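Local coordinates for uncharacterized protein (PDB 2PD2) that is of unknown function but belongs to the DsrE/DsrF-like family, whose better-known members take part in sulfur metabolism, and assembles here from three copies, at residues V4-D9 with W103-L108; E31-L36 with L63-E68; V35-A40 with S90-I95; A40-L45 with R72-S77; D49-I54 with L81-K86. All blocks are in the same frame, centred on the assembly; numbering follows the deposited sequence.

Contact 1. Residues V4-D9 with W103-L108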
# COMPACT_ATOMS: atom_id res chain seq x y z
N VAL A 4 6.73 2.04 -10.46
CA VAL A 4 6.05 0.77 -10.60
C VAL A 4 4.80 0.90 -9.71
O VAL A 4 4.90 1.08 -8.49
CB VAL A 4 6.95 -0.44 -10.17
CG1 VAL A 4 7.38 -0.31 -8.72
CG2 VAL A 4 6.21 -1.74 -10.41
N VAL A 5 3.64 0.86 -10.35
CA VAL A 5 2.36 1.00 -9.67
C VAL A 5 1.68 -0.34 -9.41
O VAL A 5 1.57 -1.18 -10.30
CB VAL A 5 1.39 1.85 -10.50
CG1 VAL A 5 0.05 1.99 -9.77
CG2 VAL A 5 2.00 3.22 -10.78
N GLN A 6 1.20 -0.52 -8.19
CA GLN A 6 0.50 -1.76 -7.82
C GLN A 6 -0.99 -1.52 -7.62
O GLN A 6 -1.38 -0.53 -7.01
CB GLN A 6 1.08 -2.33 -6.53
CG GLN A 6 0.21 -3.43 -5.89
CD GLN A 6 0.54 -3.65 -4.43
OE1 GLN A 6 0.79 -2.70 -3.69
NE2 GLN A 6 0.53 -4.91 -4.00
N ILE A 7 -1.81 -2.42 -8.14
CA ILE A 7 -3.26 -2.36 -7.95
C ILE A 7 -3.68 -3.79 -7.65
O ILE A 7 -3.42 -4.69 -8.45
CB ILE A 7 -4.01 -1.87 -9.21
CG1 ILE A 7 -3.48 -0.51 -9.66
CG2 ILE A 7 -5.49 -1.75 -8.89
CD1 ILE A 7 -4.18 0.04 -10.89
N LYS A 8 -4.30 -4.02 -6.49
CA LYS A 8 -4.69 -5.37 -6.11
C LYS A 8 -6.18 -5.58 -5.82
O LYS A 8 -6.67 -6.71 -5.88
CB LYS A 8 -3.88 -5.81 -4.88
CG LYS A 8 -3.97 -4.85 -3.70
CD LYS A 8 -3.25 -5.40 -2.46
CE LYS A 8 -3.16 -4.37 -1.33
NZ LYS A 8 -2.11 -3.32 -1.56
N ASP A 9 -6.89 -4.50 -5.50
CA ASP A 9 -8.30 -4.61 -5.17
C ASP A 9 -9.20 -4.21 -6.33
O ASP A 9 -9.22 -3.05 -6.76
CB ASP A 9 -8.61 -3.75 -3.94
CG ASP A 9 -7.78 -4.16 -2.72
OD1 ASP A 9 -7.84 -5.35 -2.34
OD2 ASP A 9 -7.08 -3.30 -2.15
N TRP A 103 13.00 1.35 -9.45
CA TRP A 103 11.68 1.92 -9.73
C TRP A 103 11.00 2.32 -8.44
O TRP A 103 11.07 1.60 -7.45
CB TRP A 103 10.82 0.91 -10.49
CG TRP A 103 11.31 0.64 -11.87
CD1 TRP A 103 12.55 0.20 -12.24
CD2 TRP A 103 10.57 0.83 -13.09
NE1 TRP A 103 12.63 0.10 -13.61
CE2 TRP A 103 11.43 0.47 -14.15
CE3 TRP A 103 9.27 1.25 -13.38
CZ2 TRP A 103 11.03 0.54 -15.49
CZ3 TRP A 103 8.87 1.31 -14.71
CH2 TRP A 103 9.75 0.95 -15.75
N ILE A 104 10.36 3.49 -8.45
CA ILE A 104 9.65 3.98 -7.27
C ILE A 104 8.28 3.30 -7.17
O ILE A 104 7.50 3.27 -8.12
CB ILE A 104 9.50 5.51 -7.34
CG1 ILE A 104 10.89 6.16 -7.28
CG2 ILE A 104 8.62 6.00 -6.17
CD1 ILE A 104 10.90 7.65 -7.53
N TYR A 105 8.01 2.76 -5.99
CA TYR A 105 6.79 2.04 -5.69
C TYR A 105 5.61 2.91 -5.28
O TYR A 105 5.75 3.82 -4.45
CB TYR A 105 7.12 1.02 -4.59
CG TYR A 105 5.97 0.21 -4.02
CD1 TYR A 105 4.99 -0.34 -4.84
CD2 TYR A 105 5.93 -0.07 -2.65
CE1 TYR A 105 3.99 -1.16 -4.30
CE2 TYR A 105 4.95 -0.89 -2.11
CZ TYR A 105 3.98 -1.43 -2.94
OH TYR A 105 3.04 -2.26 -2.38
N LEU A 106 4.45 2.63 -5.86
CA LEU A 106 3.22 3.36 -5.56
C LEU A 106 2.09 2.34 -5.45
O LEU A 106 1.73 1.68 -6.44
CB LEU A 106 2.89 4.37 -6.67
CG LEU A 106 1.55 5.10 -6.52
CD1 LEU A 106 1.55 5.91 -5.22
CD2 LEU A 106 1.31 6.01 -7.71
N ALA A 107 1.53 2.20 -4.25
CA ALA A 107 0.44 1.25 -4.03
C ALA A 107 -0.91 1.94 -4.15
O ALA A 107 -1.19 2.90 -3.44
CB ALA A 107 0.58 0.61 -2.65
N LEU A 108 -1.74 1.45 -5.07
CA LEU A 108 -3.06 2.02 -5.28
C LEU A 108 -4.14 0.96 -5.06
O LEU A 108 -3.79 -0.13 -4.55
CB LEU A 108 -3.18 2.58 -6.70
CG LEU A 108 -2.31 3.81 -7.01
CD1 LEU A 108 -2.44 4.16 -8.49
CD2 LEU A 108 -2.74 4.98 -6.14
OXT LEU A 108 -5.32 1.24 -5.37
O HOH W 1 -2.06 -1.92 -3.89
O HOH W 2 -5.68 -2.00 -4.95
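Both aromatic rings meet strand 4-7 with their edges. The Tyr105 ring has Val4 O and Gln6 CB in its plane, and Trp103 has Val4 N at its edge, 3.9 Å from CE3. Both come from the 103-108 side, where strand 104-107, an outermost strand of this chain's parallel alpha/beta sheet, runs beside strand 4-7. Leu106 takes Gln6 N on its O, nearly straight (170°), and gives its N to Val4 O. Tyr105, with CG anti to the backbone N, sends OH across to Gln6 OE1 (2.6 Å); the hydroxyl sits above the amide plane, not on a lone pair. It also bonds to Ala107 N of the third subunit; a phenylalanine here lacks the hydroxyl and would probably leave Gln6 OE1 and that N-H without this partner. On the other face, Val5 CG1 meets Leu108 CD1 at 3.5 Å. A water bridges to the C-terminal carboxylate, accepting from Lys8 NZ, an ammonium that also bonds Ala107 O of the third subunit, and donating to Leu108 O (2.6 Å).

Contact 2. Residues E31-L36 with L63-E68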
# COMPACT_ATOMS: atom_id res chain seq x y z
N GLU A 31 8.01 7.26 -16.44
CA GLU A 31 8.09 5.95 -17.07
C GLU A 31 7.29 5.09 -16.11
O GLU A 31 7.78 4.72 -15.04
CB GLU A 31 9.54 5.49 -17.14
CG GLU A 31 9.82 4.52 -18.26
CD GLU A 31 11.26 4.09 -18.30
OE1 GLU A 31 12.15 4.94 -18.07
OE2 GLU A 31 11.51 2.90 -18.56
N ILE A 32 6.07 4.75 -16.50
CA ILE A 32 5.18 4.01 -15.62
C ILE A 32 4.83 2.59 -16.04
O ILE A 32 4.53 2.32 -17.20
CB ILE A 32 3.84 4.79 -15.46
CG1 ILE A 32 4.13 6.22 -15.01
CG2 ILE A 32 2.93 4.08 -14.45
CD1 ILE A 32 2.98 7.18 -15.32
N GLU A 33 4.87 1.68 -15.06
CA GLU A 33 4.49 0.29 -15.26
C GLU A 33 3.44 -0.02 -14.20
O GLU A 33 3.67 0.17 -13.01
CB GLU A 33 5.67 -0.67 -15.05
CG GLU A 33 5.22 -2.13 -15.15
CD GLU A 33 6.34 -3.14 -14.92
OE1 GLU A 33 7.50 -2.84 -15.29
OE2 GLU A 33 6.07 -4.23 -14.39
N VAL A 34 2.28 -0.48 -14.63
CA VAL A 34 1.22 -0.80 -13.70
C VAL A 34 1.04 -2.30 -13.62
O VAL A 34 0.78 -2.96 -14.62
CB VAL A 34 -0.12 -0.17 -14.13
CG1 VAL A 34 -1.17 -0.43 -13.05
CG2 VAL A 34 0.06 1.33 -14.36
N VAL A 35 1.18 -2.83 -12.41
CA VAL A 35 1.04 -4.27 -12.17
C VAL A 35 -0.27 -4.58 -11.44
O VAL A 35 -0.47 -4.15 -10.30
CB VAL A 35 2.20 -4.80 -11.31
CG1 VAL A 35 1.98 -6.28 -10.99
CG2 VAL A 35 3.52 -4.58 -12.03
N LEU A 36 -1.16 -5.32 -12.09
CA LEU A 36 -2.42 -5.69 -11.45
C LEU A 36 -2.40 -7.15 -11.01
O LEU A 36 -2.07 -8.04 -11.80
CB LEU A 36 -3.60 -5.44 -12.39
CG LEU A 36 -3.81 -3.99 -12.85
CD1 LEU A 36 -2.90 -3.68 -14.04
CD2 LEU A 36 -5.26 -3.78 -13.26
N LEU A 63 3.11 0.94 -19.43
CA LEU A 63 3.18 -0.52 -19.48
C LEU A 63 2.16 -1.14 -18.53
O LEU A 63 2.22 -0.92 -17.32
CB LEU A 63 4.60 -0.99 -19.09
CG LEU A 63 4.86 -2.50 -19.06
CD1 LEU A 63 4.55 -3.11 -20.44
CD2 LEU A 63 6.32 -2.76 -18.68
N ILE A 64 1.22 -1.90 -19.09
CA ILE A 64 0.18 -2.54 -18.29
C ILE A 64 0.53 -4.02 -18.14
O ILE A 64 0.62 -4.75 -19.12
CB ILE A 64 -1.22 -2.42 -18.96
CG1 ILE A 64 -1.56 -0.94 -19.19
CG2 ILE A 64 -2.27 -3.07 -18.07
CD1 ILE A 64 -1.53 -0.08 -17.92
N VAL A 65 0.70 -4.46 -16.89
CA VAL A 65 1.09 -5.83 -16.60
C VAL A 65 0.11 -6.60 -15.72
O VAL A 65 -0.34 -6.10 -14.69
CB VAL A 65 2.50 -5.84 -15.93
CG1 VAL A 65 2.85 -7.23 -15.44
CG2 VAL A 65 3.54 -5.35 -16.92
N GLY A 66 -0.20 -7.83 -16.12
CA GLY A 66 -1.10 -8.66 -15.35
C GLY A 66 -0.38 -9.84 -14.71
O GLY A 66 0.53 -10.42 -15.31
N CYS A 67 -0.78 -10.20 -13.50
CA CYS A 67 -0.17 -11.31 -12.77
C CYS A 67 -0.72 -12.68 -13.20
O CYS A 67 -1.93 -12.91 -13.14
CB CYS A 67 -0.40 -11.13 -11.26
SG CYS A 67 0.02 -12.58 -10.26
N GLU A 68 0.17 -13.57 -13.63
CA GLU A 68 -0.22 -14.91 -14.07
C GLU A 68 -0.87 -15.71 -12.93
O GLU A 68 -1.86 -16.40 -13.15
CB GLU A 68 1.00 -15.67 -14.60
CG GLU A 68 0.78 -17.15 -14.91
CD GLU A 68 -0.09 -17.38 -16.12
OE1 GLU A 68 0.19 -16.79 -17.18
OE2 GLU A 68 -1.05 -18.18 -16.02
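Leu63, Val65 and Leu36 give up the most surface here, each touching through one branch methyl. Leu63 has CG anti to the backbone N and lies alongside Glu33, both side chains pointing the same way, so that CD2 packs on Glu33 CG at 3.8 Å. Val65 stands on the same face; its CG2, beside the backbone N, reaches Glu33 OE2 obliquely at 3.7 Å. Glu33 is thus an extended chain (chi2 -179°) that runs alongside Leu63 and obliquely across Val65. Its carboxylate comes close to the like-charged Glu94, which would tend to raise the proton affinity of the pair. An alanine in place of Glu33 lacks CG and the carboxylate, and would probably loosen the packing beside Leu63 CD2 and Val65 CG2. The two strands are the arms of a beta-alpha-beta unit, with helix 51-59 between them in the chain, and run parallel as neighbours in the sheet. Val34 N bonds to Leu63 O at 2.7 Å, the donor almost on the C=O axis (178°), and Val65 N returns to Val34 O at 2.7 Å. On the other face Leu36, with CG anti to its carbonyl carbon, crosses Ile64 obliquely, CD1 to CG2 at 4.1 Å; Leu36 CD1 also comes within 3.6 Å of Val65 O. The ladder ends where Cys67 N meets Leu36 O at 3.0 Å; Cys67 is also the N-cap of helix 68-73, its SG capping a backbone N there.

Contact 3. Residues V35-A40 with S90-I95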
# COMPACT_ATOMS: atom_id res chain seq x y z
N VAL A 35 1.18 -2.83 -12.41
CA VAL A 35 1.04 -4.27 -12.17
C VAL A 35 -0.27 -4.58 -11.44
O VAL A 35 -0.47 -4.15 -10.30
CB VAL A 35 2.20 -4.80 -11.31
CG1 VAL A 35 1.98 -6.28 -10.99
CG2 VAL A 35 3.52 -4.58 -12.03
N LEU A 36 -1.16 -5.32 -12.09
CA LEU A 36 -2.42 -5.69 -11.45
C LEU A 36 -2.40 -7.15 -11.01
O LEU A 36 -2.07 -8.04 -11.80
CB LEU A 36 -3.60 -5.44 -12.39
CG LEU A 36 -3.81 -3.99 -12.85
CD1 LEU A 36 -2.90 -3.68 -14.04
CD2 LEU A 36 -5.26 -3.78 -13.26
N HIS A 37 -2.72 -7.39 -9.74
CA HIS A 37 -2.76 -8.74 -9.21
C HIS A 37 -3.93 -8.94 -8.26
O HIS A 37 -4.73 -8.02 -8.04
CB HIS A 37 -1.42 -9.14 -8.56
CG HIS A 37 -1.06 -8.36 -7.33
ND1 HIS A 37 -0.91 -8.96 -6.10
CD2 HIS A 37 -0.75 -7.05 -7.16
CE1 HIS A 37 -0.53 -8.05 -5.22
NE2 HIS A 37 -0.42 -6.89 -5.83
N GLN A 38 -4.04 -10.15 -7.72
CA GLN A 38 -5.17 -10.49 -6.86
C GLN A 38 -6.44 -10.23 -7.69
O GLN A 38 -6.44 -10.42 -8.90
CB GLN A 38 -5.18 -9.68 -5.57
CG GLN A 38 -4.01 -9.96 -4.63
CD GLN A 38 -4.23 -9.42 -3.23
OE1 GLN A 38 -5.16 -8.64 -2.99
NE2 GLN A 38 -3.39 -9.84 -2.29
N SER A 39 -7.52 -9.78 -7.06
CA SER A 39 -8.77 -9.56 -7.78
C SER A 39 -8.75 -8.47 -8.84
O SER A 39 -9.57 -8.47 -9.76
CB SER A 39 -9.92 -9.28 -6.80
OG SER A 39 -9.74 -8.03 -6.15
N ALA A 40 -7.81 -7.54 -8.73
CA ALA A 40 -7.74 -6.46 -9.70
C ALA A 40 -7.47 -6.95 -11.13
O ALA A 40 -7.74 -6.25 -12.10
CB ALA A 40 -6.67 -5.44 -9.27
N SER A 90 4.67 -13.63 -11.62
CA SER A 90 4.17 -13.19 -10.33
C SER A 90 4.10 -11.67 -10.28
O SER A 90 5.08 -10.98 -10.56
CB SER A 90 5.11 -13.70 -9.22
OG SER A 90 4.81 -13.11 -7.97
N GLY A 91 2.93 -11.15 -9.94
CA GLY A 91 2.76 -9.71 -9.86
C GLY A 91 3.60 -9.13 -8.74
O GLY A 91 4.25 -8.10 -8.92
N VAL A 92 3.61 -9.81 -7.60
CA VAL A 92 4.38 -9.34 -6.46
C VAL A 92 5.88 -9.49 -6.73
O VAL A 92 6.67 -8.66 -6.29
CB VAL A 92 3.98 -10.11 -5.17
CG1 VAL A 92 2.54 -9.76 -4.81
CG2 VAL A 92 4.12 -11.61 -5.37
N GLY A 93 6.26 -10.53 -7.46
CA GLY A 93 7.67 -10.70 -7.80
C GLY A 93 8.14 -9.57 -8.71
O GLY A 93 9.26 -9.09 -8.58
N GLU A 94 7.27 -9.16 -9.63
CA GLU A 94 7.59 -8.07 -10.55
C GLU A 94 7.73 -6.76 -9.78
O GLU A 94 8.67 -5.99 -9.99
CB GLU A 94 6.47 -7.94 -11.59
CG GLU A 94 6.60 -6.74 -12.53
CD GLU A 94 7.72 -6.89 -13.54
OE1 GLU A 94 8.50 -7.86 -13.44
OE2 GLU A 94 7.84 -6.02 -14.44
N ILE A 95 6.78 -6.51 -8.88
CA ILE A 95 6.78 -5.29 -8.07
C ILE A 95 8.08 -5.19 -7.27
O ILE A 95 8.73 -4.14 -7.24
CB ILE A 95 5.55 -5.28 -7.13
CG1 ILE A 95 4.28 -5.06 -7.96
CG2 ILE A 95 5.70 -4.20 -6.07
CD1 ILE A 95 2.97 -5.30 -7.21
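Strand 31-36 runs out at Leu36, and the chain then turns through Gln38, which has a positive phi of 56°, into a 3-10 segment. Helix 91-100 starts beside this exit, its first residue Gly91 bringing its CA to within 5.6 Å of His37 CA. Ser90 precedes it as N-cap, its OG accepting from Gly93 N at 3.0 Å. The glycine is what permits so close an approach, since a beta carbon at Gly91 would collide with His37 CB. This is the covering of a parallel alpha/beta sheet by a helix, at the C-terminal end of a strand. Val35 supplies the strand side: CG1, anti to the backbone N, touches Gly91 O at 3.6 Å, while CG2 meets Glu94 CG at 3.8 Å and CB faces Ile95 CG1. His37 holds CG in the crowded position between its N and carbonyl carbon (chi1 66°), which brings the ring up to the helix. The Val92 and Ile95 side chains run at about a right angle to that of His37, with Val92 CG1 3.5 Å from His37 CE1 and Ile95 CD1 4.0 Å from His37 NE2. That nitrogen is hydrogen-bonded to Gln6 NE2, which helps fix the ring's rotation, and Leu108 of the third subunit also packs on His37.

Contact 4. Residues A40-L45 with R72-S77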
# COMPACT_ATOMS: atom_id res chain seq x y z
N ALA A 40 -7.81 -7.54 -8.73
CA ALA A 40 -7.74 -6.46 -9.70
C ALA A 40 -7.47 -6.95 -11.13
O ALA A 40 -7.74 -6.25 -12.10
CB ALA A 40 -6.67 -5.44 -9.27
N ILE A 41 -6.95 -8.17 -11.26
CA ILE A 41 -6.66 -8.71 -12.59
C ILE A 41 -7.92 -8.70 -13.48
O ILE A 41 -7.83 -8.61 -14.70
CB ILE A 41 -6.13 -10.17 -12.50
CG1 ILE A 41 -5.61 -10.64 -13.86
CG2 ILE A 41 -7.25 -11.11 -12.04
CD1 ILE A 41 -4.36 -9.91 -14.31
N LYS A 42 -9.09 -8.79 -12.85
CA LYS A 42 -10.33 -8.81 -13.61
C LYS A 42 -10.54 -7.55 -14.44
O LYS A 42 -11.29 -7.55 -15.41
CB LYS A 42 -11.52 -9.02 -12.67
CG LYS A 42 -11.54 -10.41 -12.04
CD LYS A 42 -12.76 -10.61 -11.16
CE LYS A 42 -12.73 -9.73 -9.92
NZ LYS A 42 -13.97 -9.92 -9.11
N ALA A 43 -9.86 -6.47 -14.06
CA ALA A 43 -9.99 -5.23 -14.80
C ALA A 43 -9.36 -5.32 -16.18
O ALA A 43 -9.61 -4.48 -17.03
CB ALA A 43 -9.37 -4.07 -14.01
N LEU A 44 -8.54 -6.35 -16.41
CA LEU A 44 -7.90 -6.51 -17.72
C LEU A 44 -8.69 -7.39 -18.68
O LEU A 44 -8.20 -7.74 -19.75
CB LEU A 44 -6.48 -7.07 -17.55
CG LEU A 44 -5.53 -6.26 -16.66
CD1 LEU A 44 -4.15 -6.89 -16.67
CD2 LEU A 44 -5.46 -4.83 -17.16
N LEU A 45 -9.90 -7.76 -18.29
CA LEU A 45 -10.74 -8.58 -19.16
C LEU A 45 -11.24 -7.76 -20.34
O LEU A 45 -11.40 -6.54 -20.23
CB LEU A 45 -11.93 -9.14 -18.36
CG LEU A 45 -11.58 -10.31 -17.45
CD1 LEU A 45 -12.71 -10.60 -16.49
CD2 LEU A 45 -11.27 -11.53 -18.31
N ARG A 72 -4.71 -17.12 -13.11
CA ARG A 72 -5.05 -18.52 -12.84
C ARG A 72 -6.04 -18.72 -11.70
O ARG A 72 -6.98 -19.50 -11.82
CB ARG A 72 -3.78 -19.33 -12.55
CG ARG A 72 -2.84 -19.47 -13.73
CD ARG A 72 -1.60 -20.28 -13.36
NE ARG A 72 -0.69 -20.46 -14.49
CZ ARG A 72 0.42 -21.20 -14.45
NH1 ARG A 72 0.75 -21.84 -13.33
NH2 ARG A 72 1.19 -21.31 -15.52
N SER A 73 -5.83 -18.01 -10.59
CA SER A 73 -6.73 -18.14 -9.44
C SER A 73 -8.12 -17.56 -9.71
O SER A 73 -9.09 -17.94 -9.05
CB SER A 73 -6.11 -17.48 -8.20
OG SER A 73 -5.91 -16.10 -8.40
N GLN A 74 -8.22 -16.65 -10.67
CA GLN A 74 -9.51 -16.05 -11.02
C GLN A 74 -10.14 -16.82 -12.18
O GLN A 74 -11.17 -16.41 -12.73
CB GLN A 74 -9.33 -14.58 -11.41
CG GLN A 74 -9.02 -13.64 -10.25
CD GLN A 74 -10.18 -13.51 -9.28
OE1 GLN A 74 -11.34 -13.48 -9.69
NE2 GLN A 74 -9.86 -13.40 -8.00
N ASN A 75 -9.52 -17.93 -12.55
CA ASN A 75 -9.98 -18.77 -13.65
C ASN A 75 -10.21 -17.99 -14.93
O ASN A 75 -11.28 -18.09 -15.54
CB ASN A 75 -11.27 -19.51 -13.26
CG ASN A 75 -11.06 -20.49 -12.13
OD1 ASN A 75 -10.04 -21.17 -12.08
ND2 ASN A 75 -12.02 -20.57 -11.23
N LEU A 76 -9.22 -17.20 -15.33
CA LEU A 76 -9.32 -16.42 -16.55
C LEU A 76 -8.41 -17.02 -17.61
O LEU A 76 -7.49 -17.76 -17.30
CB LEU A 76 -8.92 -14.97 -16.31
CG LEU A 76 -9.70 -14.20 -15.25
CD1 LEU A 76 -9.22 -12.76 -15.22
CD2 LEU A 76 -11.19 -14.27 -15.55
N SER A 77 -8.70 -16.70 -18.87
CA SER A 77 -7.91 -17.19 -20.00
C SER A 77 -7.21 -16.00 -20.64
O SER A 77 -7.79 -14.91 -20.73
CB SER A 77 -8.83 -17.86 -21.02
OG SER A 77 -8.12 -18.15 -22.22
O HOH W 3 -13.66 -12.90 -8.41
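Five side-chain conformations shape how the 3-10 segment 40-44 and the residue that follows it, Leu45, meet the chain leaving helix 68-73. That helix closes with a Schellman motif in which Asn75, at positive phi, is the C-prime residue, and the reversal sets Gln74 and Leu76 facing Ile41, Lys42 and Leu45. Ile41 has CG1 anti to the backbone N (chi1 -170°), which puts CG2 in the crowded position between N and the carbonyl carbon. From there CG2 touches Gln74 CG at 3.6 Å and Leu76 CD1 at 4.1 Å, the side chains sliding past each other in opposite directions. Gln74 is bent at chi2 (-67°), and the kink carries its amide oxygen across to Lys42, where OE1 rests 3.5 Å from CD. Lys42 crosses it at about a right angle and is itself bent at chi3 (-67°). One water joins their ends: it accepts from Lys42 NZ at 3.1 Å and donates to Gln74 OE1 at 2.7 Å. The ammonium also makes a cation-pi contact with Phe10. Leu45 and Leu76, each with CG anti to its carbonyl carbon, cross at about a right angle, CD2 to CD2 at 3.9 Å. The contact is mixed: Ile41, Leu45 and Leu76 pack through methyls, while Lys42 and Gln74 are linked through water, and the ammonium would probably polarise that water and so strengthen its donation to Gln74 OE1.

Contact 5. Residues D49-I54 with L81-K86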
# COMPACT_ATOMS: atom_id res chain seq x y z
N ASP A 49 -15.27 -3.03 -17.52
CA ASP A 49 -15.86 -1.69 -17.55
C ASP A 49 -14.79 -0.61 -17.66
O ASP A 49 -15.08 0.52 -18.06
CB ASP A 49 -16.72 -1.45 -16.30
CG ASP A 49 -17.96 -2.32 -16.26
OD1 ASP A 49 -18.55 -2.57 -17.34
OD2 ASP A 49 -18.36 -2.76 -15.16
N THR A 50 -13.55 -0.93 -17.31
CA THR A 50 -12.48 0.06 -17.39
C THR A 50 -11.58 -0.13 -18.61
O THR A 50 -10.52 0.49 -18.71
CB THR A 50 -11.58 0.04 -16.13
OG1 THR A 50 -11.18 -1.31 -15.84
CG2 THR A 50 -12.31 0.63 -14.92
N ARG A 51 -12.01 -0.98 -19.55
CA ARG A 51 -11.21 -1.23 -20.74
C ARG A 51 -10.75 0.04 -21.47
O ARG A 51 -9.57 0.17 -21.80
CB ARG A 51 -11.96 -2.14 -21.72
CG ARG A 51 -11.20 -2.35 -23.03
CD ARG A 51 -11.73 -3.52 -23.85
NE ARG A 51 -10.97 -3.69 -25.09
CZ ARG A 51 -11.12 -4.71 -25.93
NH1 ARG A 51 -12.00 -5.66 -25.66
NH2 ARG A 51 -10.40 -4.77 -27.04
N SER A 52 -11.67 0.96 -21.72
CA SER A 52 -11.32 2.19 -22.43
C SER A 52 -10.26 3.00 -21.70
O SER A 52 -9.41 3.63 -22.32
CB SER A 52 -12.57 3.04 -22.67
OG SER A 52 -13.15 3.46 -21.45
N ILE A 53 -10.29 2.97 -20.37
CA ILE A 53 -9.30 3.71 -19.60
C ILE A 53 -7.94 3.01 -19.72
O ILE A 53 -6.91 3.66 -19.90
CB ILE A 53 -9.72 3.80 -18.11
CG1 ILE A 53 -11.06 4.55 -18.01
CG2 ILE A 53 -8.64 4.50 -17.31
CD1 ILE A 53 -11.60 4.69 -16.59
N ILE A 54 -7.94 1.68 -19.62
CA ILE A 54 -6.71 0.91 -19.75
C ILE A 54 -6.09 1.14 -21.13
O ILE A 54 -4.87 1.31 -21.25
CB ILE A 54 -7.00 -0.59 -19.56
CG1 ILE A 54 -7.35 -0.85 -18.09
CG2 ILE A 54 -5.80 -1.43 -19.99
CD1 ILE A 54 -7.87 -2.23 -17.83
N LEU A 81 -8.21 -11.58 -22.10
CA LEU A 81 -7.62 -10.31 -21.69
C LEU A 81 -7.48 -9.30 -22.82
O LEU A 81 -7.45 -9.67 -24.00
CB LEU A 81 -6.26 -10.57 -21.04
CG LEU A 81 -6.34 -11.56 -19.87
CD1 LEU A 81 -4.94 -11.91 -19.40
CD2 LEU A 81 -7.17 -10.97 -18.74
N ILE A 82 -7.40 -8.03 -22.46
CA ILE A 82 -7.23 -6.96 -23.43
C ILE A 82 -5.93 -7.19 -24.22
O ILE A 82 -4.89 -7.48 -23.63
CB ILE A 82 -7.15 -5.59 -22.72
CG1 ILE A 82 -8.51 -5.28 -22.07
CG2 ILE A 82 -6.75 -4.50 -23.72
CD1 ILE A 82 -8.48 -4.09 -21.11
N PRO A 83 -5.98 -7.06 -25.55
CA PRO A 83 -4.78 -7.27 -26.37
C PRO A 83 -3.70 -6.23 -26.07
O PRO A 83 -4.00 -5.06 -25.88
CB PRO A 83 -5.31 -7.14 -27.80
CG PRO A 83 -6.73 -7.63 -27.67
CD PRO A 83 -7.18 -6.95 -26.40
N GLY A 84 -2.45 -6.67 -26.02
CA GLY A 84 -1.37 -5.74 -25.74
C GLY A 84 -0.99 -5.71 -24.27
O GLY A 84 -0.16 -4.90 -23.85
N ILE A 85 -1.60 -6.59 -23.49
CA ILE A 85 -1.32 -6.70 -22.07
C ILE A 85 -0.12 -7.62 -21.87
O ILE A 85 -0.07 -8.70 -22.46
CB ILE A 85 -2.53 -7.31 -21.31
CG1 ILE A 85 -3.68 -6.30 -21.21
CG2 ILE A 85 -2.10 -7.80 -19.94
CD1 ILE A 85 -3.29 -4.99 -20.59
N LYS A 86 0.85 -7.21 -21.07
CA LYS A 86 2.00 -8.07 -20.79
C LYS A 86 1.66 -8.84 -19.53
O LYS A 86 0.87 -8.37 -18.71
CB LYS A 86 3.28 -7.26 -20.58
CG LYS A 86 3.95 -6.81 -21.87
CD LYS A 86 2.99 -5.97 -22.70
CE LYS A 86 3.68 -5.32 -23.87
NZ LYS A 86 2.70 -4.53 -24.66
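This is a partly buried apolar contact between the start of helix 51-59 and the loop that leads from helix 68-73 to strand 86-88, with the partly exposed Arg51 side chain running along Ile82. Ile82 carries most of it. Its CG1 is anti to the carbonyl carbon, and CD1 at the tip fits between two helix residues, 3.8 Å from Arg51 CG and 3.8 Å from Ile54 CD1. Ile54 approaches obliquely, whereas Arg51 slides past Ile82 in the opposite direction. The loop residues form a type II beta turn from Ile82 to Ile85, closed by a weak bond from Ile85 N to Ile82 O at 3.4 Å. Gly84 takes the positive phi (95°) of such a turn, a conformation in which a side chain would be jammed against the preceding carbonyl. Lys86 NZ reaches back to Gly84 O at 3.0 Å, lying above the carbonyl plane. On the helix, Thr50 is the N-cap, though its side chain makes no capping bond; its carbonyl opens the helix by taking Ile54 N at 3.0 Å. Ile54 CB points toward the loop. Arg51 runs extended from CG to NE, CG anti to the backbone N (chi1 176°), so that its methylenes lie against Ile82 CG1 and CD1, and its side chain crosses Pro83 at about a right angle, NH2 to CD at 3.9 Å. The guanidinium is held by Glu55 through a salt bridge from NE and by Lys46 O through NH1.

The five contacts illustrate how one parallel sheet recruits its surroundings. Contacts 1 and 2, with centres about 9 Å apart, are joined through strand 2-7 beside 31-36, where Val5 N and Val5 O probably bond to Glu33 O and Val35 N. Contact 3 shares Val35 and Leu36 with contact 2, and the two also join where Cys67 CB packs on His37 CB at 3.5 Å. Contacts 4 and 5 meet at segment 40-45, linked by a probable bond from Ile82 N to Leu44 O (2.8 Å), with Leu44 also packed on Ile54. Contact 5, about 17 Å from contact 1 between centres, touches no other subunit, while contacts 1 and 3 both reach the third. No active site is established for this protein.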